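Local coordinates for protein lectin (Pleurotus ostreatus, PDB 6T0Q) that probably binds galactose-type sugars such as N-acetylgalactosamine through calcium-containing, carbohydrate-binding-module-like beta domains, at residues 15-27 and 259-271. Residues are numbered along the deposited sequence; the frame is centred on the assembly and turned at random.
Sequences TCKITATPRQFQP and VADAYTIPNLHPT. Unlike the reference sequence in segment 15-27: R23 (reference Ser).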
loop_
_atom_site.group_PDB
_atom_site.type_symbol
_atom_site.label_atom_id
_atom_site.label_comp_id
_atom_site.label_asym_id
_atom_site.label_seq_id
_atom_site.Cartn_x
_atom_site.Cartn_y
_atom_site.Cartn_z
ATOM N N THR A 15 23.102 3.255 4.980
ATOM C CA THR A 15 21.952 2.866 5.784
ATOM C C THR A 15 22.260 1.610 6.595
ATOM O O THR A 15 23.142 0.819 6.247
ATOM C CB THR A 15 20.721 2.628 4.900
ATOM O OG1 THR A 15 19.610 2.243 5.718
ATOM C CG2 THR A 15 21.000 1.535 3.877
ATOM N N CYS A 16 21.517 1.438 7.691
ATOM C CA CYS A 16 21.680 0.305 8.593
ATOM C C CYS A 16 20.420 -0.551 8.629
ATOM O O CYS A 16 19.298 -0.053 8.495
ATOM C CB CYS A 16 21.984 0.745 10.033
ATOM S SG CYS A 16 23.455 1.754 10.317
ATOM N N LYS A 17 20.626 -1.847 8.836
ATOM C CA LYS A 17 19.537 -2.766 9.133
ATOM C C LYS A 17 18.931 -2.431 10.492
ATOM O O LYS A 17 19.657 -2.215 11.467
ATOM C CB LYS A 17 20.069 -4.199 9.121
ATOM C CG LYS A 17 19.164 -5.231 9.747
ATOM C CD LYS A 17 18.260 -5.854 8.720
ATOM C CE LYS A 17 17.831 -7.238 9.162
ATOM N NZ LYS A 17 16.759 -7.775 8.288
ATOM N N ILE A 18 17.603 -2.378 10.568
ATOM C CA ILE A 18 16.927 -2.038 11.816
ATOM C C ILE A 18 16.610 -3.329 12.558
ATOM O O ILE A 18 15.723 -4.086 12.162
ATOM C CB ILE A 18 15.664 -1.208 11.571
ATOM C CG1 ILE A 18 16.049 0.134 10.952
ATOM C CG2 ILE A 18 14.911 -0.994 12.882
ATOM C CD1 ILE A 18 14.873 1.008 10.633
ATOM N N THR A 19 17.350 -3.590 13.630
ATOM C CA THR A 19 17.059 -4.719 14.497
ATOM C C THR A 19 16.218 -4.324 15.709
ATOM O O THR A 19 15.779 -5.205 16.453
ATOM C CB THR A 19 18.367 -5.386 14.957
ATOM O OG1 THR A 19 19.180 -4.426 15.637
ATOM C CG2 THR A 19 19.153 -5.943 13.760
ATOM N N ALA A 20 15.978 -3.029 15.923
ATOM C CA ALA A 20 15.049 -2.602 16.965
ATOM C C ALA A 20 13.658 -3.160 16.689
ATOM O O ALA A 20 13.220 -3.225 15.538
ATOM C CB ALA A 20 14.992 -1.074 17.031
ATOM N N THR A 21 12.964 -3.562 17.747
ATOM C CA THR A 21 11.604 -4.084 17.679
ATOM C C THR A 21 10.704 -3.301 18.625
ATOM O O THR A 21 11.195 -2.558 19.480
ATOM C CB THR A 21 11.581 -5.575 18.046
ATOM O OG1 THR A 21 12.138 -5.740 19.356
ATOM C CG2 THR A 21 12.361 -6.402 17.016
ATOM N N PRO A 22 9.372 -3.436 18.501
ATOM C CA PRO A 22 8.465 -2.642 19.347
ATOM C C PRO A 22 8.750 -2.801 20.837
ATOM O O PRO A 22 9.167 -3.859 21.305
ATOM C CB PRO A 22 7.079 -3.190 18.981
ATOM C CG PRO A 22 7.222 -3.593 17.558
ATOM C CD PRO A 22 8.619 -4.178 17.465
ATOM N N ARG A 23 8.516 -1.723 21.587
ATOM C CA ARG A 23 8.824 -1.726 23.009
ATOM C C ARG A 23 7.934 -0.724 23.732
ATOM O O ARG A 23 7.277 0.122 23.121
ATOM C CB ARG A 23 10.300 -1.389 23.255
ATOM C CG ARG A 23 10.692 -0.007 22.763
ATOM C CD ARG A 23 12.208 0.159 22.697
ATOM N NE ARG A 23 12.797 0.699 23.925
ATOM C CZ ARG A 23 13.010 1.996 24.149
ATOM N NH1 ARG A 23 12.670 2.894 23.232
ATOM N NH2 ARG A 23 13.560 2.397 25.290
ATOM N N GLN A 24 7.930 -0.828 25.052
ATOM C CA GLN A 24 7.308 0.212 25.857
ATOM C C GLN A 24 7.942 1.563 25.540
ATOM O O GLN A 24 9.161 1.674 25.389
ATOM C CB GLN A 24 7.454 -0.111 27.344
ATOM C CG GLN A 24 6.935 0.995 28.254
ATOM C CD GLN A 24 6.974 0.604 29.725
ATOM O OE1 GLN A 24 6.565 -0.495 30.100
ATOM N NE2 GLN A 24 7.460 1.508 30.562
ATOM N N PHE A 25 7.106 2.588 25.410
ATOM C CA PHE A 25 7.602 3.918 25.073
ATOM C C PHE A 25 8.516 4.439 26.179
ATOM O O PHE A 25 8.209 4.300 27.367
ATOM C CB PHE A 25 6.419 4.870 24.859
ATOM C CG PHE A 25 6.817 6.315 24.746
ATOM C CD1 PHE A 25 7.322 6.817 23.556
ATOM C CD2 PHE A 25 6.698 7.170 25.838
ATOM C CE1 PHE A 25 7.707 8.151 23.448
ATOM C CE2 PHE A 25 7.078 8.512 25.738
ATOM C CZ PHE A 25 7.580 8.997 24.547
ATOM N N GLN A 26 9.645 5.044 25.782
ATOM C CA GLN A 26 10.610 5.616 26.725
ATOM C C GLN A 26 10.512 7.136 26.726
ATOM O O GLN A 26 10.839 7.774 25.712
ATOM C CB GLN A 26 12.044 5.191 26.382
ATOM C CG GLN A 26 13.088 5.883 27.277
ATOM C CD GLN A 26 14.536 5.631 26.848
ATOM O OE1 GLN A 26 14.819 4.717 26.073
ATOM N NE2 GLN A 26 15.455 6.457 27.347
ATOM N N PRO A 27 10.095 7.756 27.826
ATOM C CA PRO A 27 9.927 9.213 27.836
ATOM C C PRO A 27 11.248 9.935 27.621
ATOM O O PRO A 27 12.276 9.561 28.187
ATOM C CB PRO A 27 9.369 9.490 29.237
ATOM C CG PRO A 27 8.700 8.203 29.641
ATOM C CD PRO A 27 9.629 7.139 29.078
ATOM N N VAL A 259 -5.156 3.819 33.439
ATOM C CA VAL A 259 -3.742 4.054 33.177
ATOM C C VAL A 259 -3.461 3.559 31.763
ATOM O O VAL A 259 -3.507 2.349 31.508
ATOM C CB VAL A 259 -2.842 3.350 34.202
ATOM C CG1 VAL A 259 -1.367 3.572 33.858
ATOM C CG2 VAL A 259 -3.158 3.851 35.630
ATOM N N ALA A 260 -3.187 4.490 30.842
ATOM C CA ALA A 260 -2.940 4.137 29.449
ATOM C C ALA A 260 -1.512 3.633 29.254
ATOM O O ALA A 260 -0.596 3.964 30.014
ATOM C CB ALA A 260 -3.189 5.339 28.530
ATOM N N ASP A 261 -1.323 2.841 28.201
ATOM C CA ASP A 261 -0.014 2.313 27.836
ATOM C C ASP A 261 0.479 2.970 26.554
ATOM O O ASP A 261 -0.310 3.222 25.642
ATOM C CB ASP A 261 -0.083 0.803 27.639
ATOM C CG ASP A 261 -0.649 0.101 28.850
ATOM O OD1 ASP A 261 -0.191 0.429 29.964
ATOM O OD2 ASP A 261 -1.576 -0.728 28.696
ATOM N N ALA A 262 1.788 3.223 26.479
ATOM C CA ALA A 262 2.415 3.799 25.294
ATOM C C ALA A 262 3.510 2.876 24.781
ATOM O O ALA A 262 4.243 2.263 25.569
ATOM C CB ALA A 262 2.995 5.196 25.579
ATOM N N TYR A 263 3.620 2.792 23.453
ATOM C CA TYR A 263 4.564 1.909 22.789
ATOM C C TYR A 263 5.264 2.644 21.659
ATOM O O TYR A 263 4.686 3.528 21.022
ATOM C CB TYR A 263 3.876 0.668 22.206
ATOM C CG TYR A 263 3.109 -0.127 23.226
ATOM C CD1 TYR A 263 3.746 -1.096 23.994
ATOM C CD2 TYR A 263 1.745 0.086 23.424
ATOM C CE1 TYR A 263 3.049 -1.833 24.945
ATOM C CE2 TYR A 263 1.036 -0.651 24.367
ATOM C CZ TYR A 263 1.698 -1.609 25.119
ATOM O OH TYR A 263 1.006 -2.340 26.055
ATOM N N THR A 264 6.507 2.241 21.397
ATOM C CA THR A 264 7.269 2.715 20.247
ATOM C C THR A 264 7.416 1.573 19.249
ATOM O O THR A 264 7.765 0.454 19.634
ATOM C CB THR A 264 8.647 3.227 20.683
ATOM O OG1 THR A 264 8.486 4.442 21.426
ATOM C CG2 THR A 264 9.560 3.474 19.467
ATOM N N ILE A 265 7.132 1.854 17.980
ATOM C CA ILE A 265 7.299 0.891 16.892
ATOM C C ILE A 265 8.412 1.447 16.017
ATOM O O ILE A 265 8.153 2.318 15.177
ATOM C CB ILE A 265 6.012 0.706 16.067
ATOM C CG1 ILE A 265 4.775 0.574 16.964
ATOM C CG2 ILE A 265 6.180 -0.456 15.055
ATOM C CD1 ILE A 265 4.789 -0.601 17.868
ATOM N N PRO A 266 9.659 1.011 16.192
ATOM C CA PRO A 266 10.783 1.632 15.478
ATOM C C PRO A 266 11.053 1.032 14.110
ATOM O O PRO A 266 11.983 1.485 13.432
ATOM C CB PRO A 266 11.960 1.350 16.425
ATOM C CG PRO A 266 11.631 -0.020 16.970
ATOM C CD PRO A 266 10.102 -0.072 17.088
ATOM N N ASN A 267 10.273 0.042 13.687
ATOM C CA ASN A 267 10.594 -0.761 12.513
ATOM C C ASN A 267 9.369 -0.927 11.621
ATOM O O ASN A 267 9.059 -2.025 11.162
ATOM C CB ASN A 267 11.129 -2.125 12.939
ATOM C CG ASN A 267 10.109 -2.925 13.736
ATOM O OD1 ASN A 267 9.230 -2.357 14.387
ATOM N ND2 ASN A 267 10.214 -4.248 13.678
ATOM N N LEU A 268 8.653 0.171 11.369
ATOM C CA LEU A 268 7.508 0.129 10.464
ATOM C C LEU A 268 7.922 -0.352 9.075
ATOM O O LEU A 268 9.063 -0.172 8.645
ATOM C CB LEU A 268 6.876 1.512 10.338
ATOM C CG LEU A 268 6.179 2.119 11.550
ATOM C CD1 LEU A 268 5.668 3.502 11.177
ATOM C CD2 LEU A 268 5.032 1.211 11.967
ATOM N N HIS A 269 6.982 -0.985 8.378
ATOM C CA HIS A 269 7.128 -1.164 6.944
ATOM C C HIS A 269 7.088 0.213 6.282
ATOM O O HIS A 269 6.390 1.111 6.758
ATOM C CB HIS A 269 6.006 -2.049 6.396
ATOM C CG HIS A 269 6.155 -2.400 4.948
ATOM N ND1 HIS A 269 5.629 -1.625 3.936
ATOM C CD2 HIS A 269 6.774 -3.444 4.341
ATOM C CE1 HIS A 269 5.914 -2.177 2.766
ATOM N NE2 HIS A 269 6.611 -3.279 2.984
ATOM N N PRO A 270 7.851 0.420 5.203
ATOM C CA PRO A 270 7.936 1.774 4.631
ATOM C C PRO A 270 6.637 2.295 4.033
ATOM O O PRO A 270 6.474 3.520 3.952
ATOM C CB PRO A 270 9.036 1.639 3.560
ATOM C CG PRO A 270 9.191 0.185 3.333
ATOM C CD PRO A 270 8.853 -0.487 4.620
ATOM N N THR A 271 5.710 1.433 3.596
ATOM C CA THR A 271 4.512 1.927 2.919
ATOM C C THR A 271 3.184 1.381 3.437
ATOM O O THR A 271 2.156 2.021 3.191
ATOM C CB THR A 271 4.587 1.648 1.409
ATOM O OG1 THR A 271 4.741 0.238 1.179
ATOM C CG2 THR A 271 5.749 2.409 0.779
HETATM O O HOH W 1 13.469 -5.105 13.637
HETATM O O HOH W 2 10.422 5.081 23.051
#
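The edge of the F25 ring meets the hydroxyl of T264, CD1 standing 3.4 Å from OG1, while F25 CB lies 3.5 Å from the methyl CB of A262. A chi1 of 170° sets F25 CG opposite the backbone N and carries the ring away from strand 261-265, onto T233 and V192. T264 OG1 also hydrogen-bonds, at 2.6 Å, a water that accepts from Q26 N. The backbones of R23 and T264 form an antiparallel hydrogen-bonded pair, T264 N reaching R23 O at 2.8 Å and R23 N reaching T264 O at 3.0 Å; F25 N also hydrogen-bonds A262 O. The short strand 23-24, near the N-terminus, thereby becomes an outermost strand, within this chain, of an antiparallel sheet whose other strands all come from the C-terminal half. Y263 turns away and hydrogen-bonds Y242 through its hydroxyl. P22 CB lies 3.6 Å from I265 CD1, the two side chains crossing obliquely; P22 CD lies 3.6 Å from N267 OD1, those two crossing at about a right angle. A20 CB presses on P266 CG at 3.5 Å. A second water donates to the carbonyls of I18 and A20 and weakly accepts from N267 ND2.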